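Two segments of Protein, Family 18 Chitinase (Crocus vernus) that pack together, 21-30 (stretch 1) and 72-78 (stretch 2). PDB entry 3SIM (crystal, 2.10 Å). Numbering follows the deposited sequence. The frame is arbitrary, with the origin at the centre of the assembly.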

# COMPACT_ATOMS: atom_id res chain seq x y z
N PRO A 21 -7.71 0.86 16.34
CA PRO A 21 -9.17 0.72 16.36
C PRO A 21 -9.72 0.12 15.06
O PRO A 21 -9.47 0.59 14.00
CB PRO A 21 -9.67 2.15 16.54
CG PRO A 21 -8.54 3.00 16.46
CD PRO A 21 -7.30 2.26 16.37
N ILE A 22 -10.47 -0.94 15.21
CA ILE A 22 -11.10 -1.62 14.12
C ILE A 22 -12.64 -1.56 14.27
O ILE A 22 -13.20 -2.16 15.13
CB ILE A 22 -10.62 -3.12 14.05
CG1 ILE A 22 -9.10 -3.22 13.80
CG2 ILE A 22 -11.39 -3.86 13.06
CD1 ILE A 22 -8.51 -4.50 14.13
N ASN A 23 -13.27 -0.86 13.35
CA ASN A 23 -14.69 -0.71 13.30
C ASN A 23 -15.34 -1.95 12.69
O ASN A 23 -15.14 -2.22 11.57
CB ASN A 23 -15.06 0.51 12.48
CG ASN A 23 -16.56 0.89 12.58
OD1 ASN A 23 -16.89 2.02 12.75
ND2 ASN A 23 -17.40 -0.04 12.38
N PRO A 24 -16.15 -2.64 13.48
CA PRO A 24 -16.77 -3.91 13.10
C PRO A 24 -17.76 -3.87 11.93
O PRO A 24 -18.06 -4.87 11.39
CB PRO A 24 -17.42 -4.38 14.41
CG PRO A 24 -17.65 -3.26 15.09
CD PRO A 24 -16.57 -2.27 14.81
N HIS A 25 -18.27 -2.69 11.63
CA HIS A 25 -19.13 -2.46 10.48
C HIS A 25 -18.44 -2.31 9.12
O HIS A 25 -19.09 -2.39 8.15
CB HIS A 25 -20.16 -1.37 10.75
CG HIS A 25 -21.06 -1.66 11.90
ND1 HIS A 25 -22.15 -2.48 11.82
CD2 HIS A 25 -20.97 -1.28 13.19
CE1 HIS A 25 -22.72 -2.57 13.00
NE2 HIS A 25 -22.03 -1.85 13.85
N ILE A 26 -17.13 -2.10 9.09
CA ILE A 26 -16.34 -2.06 7.85
C ILE A 26 -16.37 -3.45 7.19
O ILE A 26 -16.04 -4.40 7.79
CB ILE A 26 -14.86 -1.62 8.10
CG1 ILE A 26 -14.72 -0.17 8.54
CG2 ILE A 26 -13.98 -1.85 6.89
CD1 ILE A 26 -15.09 0.87 7.55
N THR A 27 -16.78 -3.52 5.95
CA THR A 27 -16.78 -4.79 5.23
C THR A 27 -15.39 -5.42 5.04
O THR A 27 -15.22 -6.53 5.32
CB THR A 27 -17.50 -4.68 3.86
OG1 THR A 27 -18.62 -3.80 3.95
CG2 THR A 27 -17.89 -6.06 3.35
N LYS A 28 -14.45 -4.63 4.59
CA LYS A 28 -13.09 -5.05 4.41
C LYS A 28 -12.07 -4.10 5.06
O LYS A 28 -11.84 -3.02 4.58
CB LYS A 28 -12.75 -5.18 2.93
CG LYS A 28 -13.55 -6.06 2.11
CD LYS A 28 -13.12 -5.89 0.72
CE LYS A 28 -13.90 -6.64 -0.22
NZ LYS A 28 -13.63 -8.05 -0.21
N PHE A 29 -11.47 -4.55 6.13
CA PHE A 29 -10.37 -3.88 6.75
C PHE A 29 -9.07 -4.58 6.30
O PHE A 29 -8.87 -5.75 6.56
CB PHE A 29 -10.50 -3.90 8.26
CG PHE A 29 -9.47 -3.09 9.00
CD1 PHE A 29 -9.85 -1.96 9.69
CD2 PHE A 29 -8.15 -3.42 9.02
CE1 PHE A 29 -8.90 -1.21 10.36
CE2 PHE A 29 -7.24 -2.67 9.72
CZ PHE A 29 -7.60 -1.61 10.35
N GLN A 30 -8.20 -3.86 5.62
CA GLN A 30 -6.91 -4.45 5.27
C GLN A 30 -5.72 -3.77 5.95
O GLN A 30 -5.45 -2.64 5.69
CB GLN A 30 -6.72 -4.59 3.76
CG GLN A 30 -7.94 -5.03 2.98
CD GLN A 30 -7.78 -5.08 1.44
OE1 GLN A 30 -8.52 -5.76 0.78
NE2 GLN A 30 -6.89 -4.32 0.91
N SER A 72 -10.12 -12.64 16.11
CA SER A 72 -10.86 -11.62 16.76
C SER A 72 -11.74 -10.74 15.88
O SER A 72 -12.67 -10.22 16.35
CB SER A 72 -9.94 -10.72 17.53
OG SER A 72 -9.45 -11.40 18.62
N HIS A 73 -11.32 -10.50 14.66
CA HIS A 73 -12.01 -9.63 13.73
C HIS A 73 -12.14 -10.26 12.37
O HIS A 73 -11.26 -10.18 11.59
CB HIS A 73 -11.30 -8.28 13.60
CG HIS A 73 -11.08 -7.56 14.88
ND1 HIS A 73 -10.06 -7.87 15.73
CD2 HIS A 73 -11.72 -6.52 15.43
CE1 HIS A 73 -10.12 -7.09 16.78
NE2 HIS A 73 -11.11 -6.25 16.62
N PRO A 74 -13.30 -10.84 12.10
CA PRO A 74 -13.60 -11.54 10.86
C PRO A 74 -13.55 -10.67 9.59
O PRO A 74 -13.39 -11.17 8.57
CB PRO A 74 -14.99 -12.07 11.09
CG PRO A 74 -15.27 -11.90 12.43
CD PRO A 74 -14.40 -10.93 13.05
N ASN A 75 -13.66 -9.37 9.73
CA ASN A 75 -13.50 -8.40 8.65
C ASN A 75 -12.03 -8.04 8.25
O ASN A 75 -11.81 -7.38 7.27
CB ASN A 75 -14.35 -7.15 8.91
CG ASN A 75 -13.92 -6.39 10.15
OD1 ASN A 75 -13.28 -6.91 10.99
ND2 ASN A 75 -14.30 -5.16 10.23
N VAL A 76 -11.08 -8.52 9.02
CA VAL A 76 -9.68 -8.22 8.81
C VAL A 76 -8.90 -9.21 7.89
O VAL A 76 -8.84 -10.36 8.12
CB VAL A 76 -8.91 -7.98 10.13
CG1 VAL A 76 -7.45 -7.91 9.88
CG2 VAL A 76 -9.43 -6.77 10.84
N ARG A 77 -8.26 -8.67 6.88
CA ARG A 77 -7.24 -9.32 6.08
C ARG A 77 -5.92 -8.54 6.15
O ARG A 77 -5.93 -7.39 6.47
CB ARG A 77 -7.64 -9.42 4.63
CG ARG A 77 -8.85 -10.20 4.29
CD ARG A 77 -8.91 -11.33 5.17
NE ARG A 77 -9.60 -12.47 4.69
CZ ARG A 77 -10.60 -13.03 5.33
N VAL A 78 -4.81 -9.22 5.86
CA VAL A 78 -3.48 -8.66 5.89
C VAL A 78 -2.68 -8.86 4.60
O VAL A 78 -2.55 -9.94 4.12
CB VAL A 78 -2.64 -9.22 7.08
CG1 VAL A 78 -1.24 -8.58 7.13
CG2 VAL A 78 -3.37 -9.16 8.35
O HOH W 1 -13.23 -8.83 4.65

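The firmest links are backbone hydrogen bonds between two parallel strands, 28-30 and 76-78. Arg 77 N donates to Phe 29 O at 3.0 Å, with an angle of 168° at the hydrogen. Phe 29 N donates to Asn 75 O at 3.1 Å and 161°. Phe 29 thus uses both its backbone N and its O, and these reach the residues before and after its partner, Val 76. This is the usual parallel pattern. Two CA-H...O contacts accompany it: Val 76 CA lies 3.4 Å from Phe 29 O, and Gln 30 CA lies 3.3 Å from Arg 77 O.

The side chain of Asn 75 extends the contact beyond the strands. Its ND2 donates to Ile 26 O at 3.1 Å and 166°, a nearly straight bond. A second bond from Asn 75 ND2, to Asn 23 O at 3.3 Å, is weak, because its angle is only 123°. Both acceptors belong to the type I turn from Asn 23 to Ile 26, in which Ile 26 N also donates to Asn 23 O at 3.2 Å. One amide therefore ties both ends of the turn to stretch 2. Asn 75 is itself in a type I turn, His 73 to Val 76, closed by Val 76 N to His 73 O at 3.1 Å. Asn 75 has the largest area covered by the opposite stretch.

Apolar packing lies beyond these bonds. Ile 22 CD1 sits 3.9 Å from the centroid of the His 73 ring, almost exactly on the ring normal, in a CH-pi contact. Ile 22 CG2 approaches His 73 CD2 at 3.6 Å. Val 76 CG2 lies 4.1 Å from Ile 22 CD1 and 4.0 Å from Phe 29 CB. Phe 29 and Val 76 can meet because their side chains share one face of the sheet. Gln 30 and Arg 77 point to the other.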